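Local coordinates for protein beta-hexosaminidase Amuc_2018 (Akkermansia muciniphila, PDB 6JEB) that hydrolyses terminal non-reducing N-acetylhexosamine residues from N-acetyl-beta-D-hexosaminides such as chitobiose and terminally unbranched N-glycans, at residues 218-230 with 258-270. Numbering follows the deposited sequence. Where two conformers were deposited one is given.
Sequences AGNSKELVCPQKP and EAPTELWEKCPLC. With ZN (zinc ion), chain B; ACM (acetamide), chain C.
L224 and W264 meet at the middle of this contact. The leucine's CD1 sits almost squarely above the five-membered ring of the indole, 3.6 Å from its centroid, a CH-pi contact; the same methyl also rests on P260 O, while CD2 reaches A259 CB. P227 takes the opposite face of W264, its CG 3.6 Å from CZ2 and offset toward the rim, which leaves the indole clamped between leucine and proline. What fixes its rotation is the edge: NE1 donates to V225 O at 2.9 Å, with the oxygen close to the ring plane. With an alanine in place of W264, V225 O would probably lose this donor and a gap would open between L224 and P227, right beside the zinc site. On the E258 side of W264, K222 runs fully extended beyond CG (chi2 177°) to carry NZ to E262 OE1 at 2.9 Å, on the syn side of the carboxylate; K266 holds OE2 from the anti side. Next to this salt bridge, L263 CD1 packs on K222 O, and a water joins that carbonyl to P260 O and L263 N. Further along, N220 ND2 bonds to E258 O, and through a water to E258 OE1, an oxygen of the catalytic carboxylate, which H193 also holds. At the opposite end, past P227, C226, C267 and C270, completed by C206, bind zinc; Q228 NE2 donates a hydrogen bond to the zinc-bound C270 SG (3.4 Å, N-H...S angle 173°). This Cys4 site, with its CxxC pair, ties the loop to the start of helix 268-277 on the catalytic TIM barrel of a family 20 glycoside hydrolase.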
# COMPACT_ATOMS: atom_id res chain seq x y z
N ALA A 218 3.55 -20.52 4.26
CA ALA A 218 3.77 -19.31 5.02
C ALA A 218 4.81 -19.57 6.11
O ALA A 218 5.62 -20.50 5.99
CB ALA A 218 2.45 -18.81 5.62
N GLY A 219 4.82 -18.77 7.16
CA GLY A 219 5.82 -18.92 8.18
C GLY A 219 7.06 -18.09 7.89
O GLY A 219 7.25 -17.53 6.81
N ASN A 220 7.94 -18.05 8.88
CA ASN A 220 9.08 -17.14 8.89
C ASN A 220 10.33 -17.85 8.39
O ASN A 220 10.61 -18.99 8.77
CB ASN A 220 9.30 -16.61 10.31
CG ASN A 220 10.52 -15.69 10.43
OD1 ASN A 220 11.55 -16.08 10.99
ND2 ASN A 220 10.39 -14.47 9.92
N SER A 221 11.08 -17.16 7.53
CA SER A 221 12.39 -17.61 7.09
C SER A 221 13.47 -16.86 7.85
O SER A 221 13.36 -15.65 8.06
CB SER A 221 12.55 -17.34 5.59
OG SER A 221 13.89 -17.55 5.20
N LYS A 222 14.50 -17.58 8.28
CA LYS A 222 15.65 -16.98 8.95
C LYS A 222 16.76 -16.57 8.00
O LYS A 222 17.79 -16.07 8.45
CB LYS A 222 16.22 -17.94 10.00
CG LYS A 222 15.24 -18.36 11.09
CD LYS A 222 15.88 -19.38 12.03
CE LYS A 222 14.92 -19.77 13.15
NZ LYS A 222 15.51 -20.79 14.07
N GLU A 223 16.57 -16.75 6.69
CA GLU A 223 17.64 -16.53 5.71
C GLU A 223 17.82 -15.04 5.45
O GLU A 223 16.97 -14.41 4.81
CB GLU A 223 17.31 -17.27 4.42
CG GLU A 223 17.28 -18.78 4.57
CD GLU A 223 18.65 -19.35 4.91
OE1 GLU A 223 19.66 -18.70 4.56
OE2 GLU A 223 18.71 -20.44 5.51
N LEU A 224 18.93 -14.47 5.91
CA LEU A 224 19.25 -13.08 5.66
C LEU A 224 20.41 -13.00 4.67
O LEU A 224 21.37 -13.78 4.76
CB LEU A 224 19.66 -12.36 6.95
CG LEU A 224 18.71 -12.43 8.15
CD1 LEU A 224 19.14 -11.47 9.23
CD2 LEU A 224 17.27 -12.14 7.74
N VAL A 225 20.34 -12.05 3.73
CA VAL A 225 21.51 -11.78 2.90
C VAL A 225 22.69 -11.42 3.80
O VAL A 225 22.53 -10.83 4.88
CB VAL A 225 21.26 -10.70 1.84
CG1 VAL A 225 20.30 -11.21 0.77
CG2 VAL A 225 20.74 -9.40 2.49
N CYS A 226 23.90 -11.80 3.37
CA CYS A 226 25.09 -11.57 4.17
C CYS A 226 25.71 -10.23 3.78
O CYS A 226 26.18 -10.09 2.64
CB CYS A 226 26.10 -12.69 3.96
SG CYS A 226 27.59 -12.44 4.96
N PRO A 227 25.74 -9.23 4.66
CA PRO A 227 26.31 -7.93 4.29
C PRO A 227 27.80 -7.98 3.97
O PRO A 227 28.32 -6.98 3.45
CB PRO A 227 26.05 -7.05 5.52
CG PRO A 227 24.94 -7.73 6.26
CD PRO A 227 25.16 -9.21 6.02
N GLN A 228 28.49 -9.07 4.27
CA GLN A 228 29.92 -9.13 4.02
C GLN A 228 30.26 -9.53 2.60
O GLN A 228 31.44 -9.49 2.22
CB GLN A 228 30.61 -10.10 4.98
CG GLN A 228 30.08 -10.05 6.42
CD GLN A 228 29.80 -8.64 6.92
OE1 GLN A 228 30.50 -7.68 6.57
NE2 GLN A 228 28.79 -8.51 7.75
N LYS A 229 29.28 -9.90 1.79
CA LYS A 229 29.56 -10.47 0.48
C LYS A 229 29.46 -9.39 -0.59
O LYS A 229 28.41 -8.75 -0.72
CB LYS A 229 28.59 -11.60 0.19
CG LYS A 229 28.69 -12.70 1.24
CD LYS A 229 28.41 -14.06 0.65
CE LYS A 229 28.60 -15.16 1.67
NZ LYS A 229 28.12 -16.48 1.16
N PRO A 230 30.53 -9.16 -1.37
CA PRO A 230 30.47 -8.09 -2.38
C PRO A 230 29.38 -8.31 -3.41
O PRO A 230 28.84 -7.33 -3.94
CB PRO A 230 31.87 -8.13 -3.01
CG PRO A 230 32.40 -9.50 -2.69
CD PRO A 230 31.83 -9.85 -1.35
N GLU A 258 10.37 -8.77 10.04
CA GLU A 258 10.48 -10.18 10.42
C GLU A 258 11.82 -10.77 10.00
O GLU A 258 11.89 -11.81 9.33
CB GLU A 258 9.29 -10.99 9.89
CG GLU A 258 7.95 -10.43 10.34
CD GLU A 258 6.76 -11.14 9.71
OE1 GLU A 258 6.82 -11.47 8.50
OE2 GLU A 258 5.76 -11.36 10.41
N ALA A 259 12.89 -10.08 10.40
CA ALA A 259 14.26 -10.44 10.03
C ALA A 259 15.02 -10.82 11.30
O ALA A 259 15.85 -10.05 11.79
CB ALA A 259 14.95 -9.30 9.29
N PRO A 260 14.77 -12.02 11.84
CA PRO A 260 15.53 -12.46 13.01
C PRO A 260 17.00 -12.61 12.64
O PRO A 260 17.33 -12.97 11.51
CB PRO A 260 14.90 -13.81 13.35
CG PRO A 260 14.43 -14.33 12.04
CD PRO A 260 13.95 -13.11 11.28
N THR A 261 17.88 -12.33 13.59
CA THR A 261 19.29 -12.20 13.27
C THR A 261 20.13 -13.40 13.67
O THR A 261 21.37 -13.32 13.63
CB THR A 261 19.86 -10.92 13.89
OG1 THR A 261 19.52 -10.88 15.27
CG2 THR A 261 19.27 -9.69 13.19
N GLU A 262 19.50 -14.52 14.03
CA GLU A 262 20.22 -15.73 14.44
C GLU A 262 21.34 -16.10 13.47
O GLU A 262 22.46 -16.42 13.89
CB GLU A 262 19.22 -16.88 14.56
CG GLU A 262 19.86 -18.23 14.79
CD GLU A 262 18.85 -19.36 14.72
OE1 GLU A 262 17.65 -19.10 14.92
OE2 GLU A 262 19.27 -20.51 14.46
N LEU A 263 21.06 -16.08 12.16
CA LEU A 263 22.08 -16.52 11.21
C LEU A 263 23.21 -15.50 11.05
O LEU A 263 24.35 -15.89 10.81
CB LEU A 263 21.47 -16.92 9.87
CG LEU A 263 20.52 -18.12 9.92
CD1 LEU A 263 20.13 -18.59 8.52
CD2 LEU A 263 21.14 -19.27 10.72
N TRP A 264 22.90 -14.20 11.16
CA TRP A 264 23.97 -13.20 11.22
C TRP A 264 24.86 -13.44 12.44
O TRP A 264 26.09 -13.32 12.35
CB TRP A 264 23.39 -11.79 11.29
CG TRP A 264 23.00 -11.21 9.97
CD1 TRP A 264 23.07 -11.81 8.73
CD2 TRP A 264 22.51 -9.88 9.73
NE1 TRP A 264 22.63 -10.95 7.76
CE2 TRP A 264 22.28 -9.75 8.35
CE3 TRP A 264 22.23 -8.79 10.57
CZ2 TRP A 264 21.80 -8.58 7.78
CZ3 TRP A 264 21.75 -7.62 10.00
CH2 TRP A 264 21.53 -7.52 8.62
N GLU A 265 24.25 -13.75 13.59
CA GLU A 265 25.05 -14.00 14.79
C GLU A 265 26.02 -15.15 14.57
O GLU A 265 27.18 -15.08 15.00
CB GLU A 265 24.15 -14.29 15.99
CG GLU A 265 24.88 -14.26 17.34
CD GLU A 265 25.69 -15.52 17.60
OE1 GLU A 265 25.24 -16.61 17.20
OE2 GLU A 265 26.78 -15.41 18.21
N LYS A 266 25.57 -16.21 13.88
CA LYS A 266 26.37 -17.41 13.69
C LYS A 266 27.32 -17.34 12.51
O LYS A 266 28.30 -18.10 12.47
CB LYS A 266 25.46 -18.62 13.48
CG LYS A 266 24.68 -19.02 14.71
CD LYS A 266 23.75 -20.18 14.42
CE LYS A 266 22.98 -20.56 15.68
NZ LYS A 266 22.01 -21.68 15.44
N CYS A 267 27.06 -16.45 11.56
CA CYS A 267 27.83 -16.41 10.32
C CYS A 267 29.31 -16.15 10.60
O CYS A 267 29.64 -15.18 11.29
CB CYS A 267 27.28 -15.31 9.42
SG CYS A 267 28.28 -15.01 7.94
N PRO A 268 30.22 -16.98 10.08
CA PRO A 268 31.65 -16.73 10.34
C PRO A 268 32.15 -15.44 9.72
O PRO A 268 33.09 -14.84 10.26
CB PRO A 268 32.34 -17.97 9.74
CG PRO A 268 31.37 -18.47 8.71
CD PRO A 268 30.00 -18.20 9.29
N LEU A 269 31.56 -14.99 8.61
CA LEU A 269 31.96 -13.71 8.03
C LEU A 269 31.41 -12.55 8.86
O LEU A 269 32.14 -11.59 9.15
CB LEU A 269 31.45 -13.60 6.59
CG LEU A 269 31.96 -14.67 5.62
CD1 LEU A 269 31.33 -14.43 4.25
CD2 LEU A 269 33.47 -14.67 5.54
N CYS A 270 30.13 -12.61 9.23
CA CYS A 270 29.54 -11.52 9.99
C CYS A 270 30.15 -11.40 11.38
O CYS A 270 30.28 -10.28 11.90
CB CYS A 270 28.02 -11.68 10.08
SG CYS A 270 27.16 -11.43 8.50
ZN ZN B . 26.97 -13.29 7.05
C1 ACM C . 4.63 -7.47 7.70
O ACM C . 3.50 -7.63 8.03
N ACM C . 5.48 -8.62 7.60
C2 ACM C . 5.24 -6.11 7.40
O HOH W 1 7.77 -14.22 8.22
O HOH W 2 12.40 -13.29 7.10
O HOH W 3 18.65 -15.21 10.91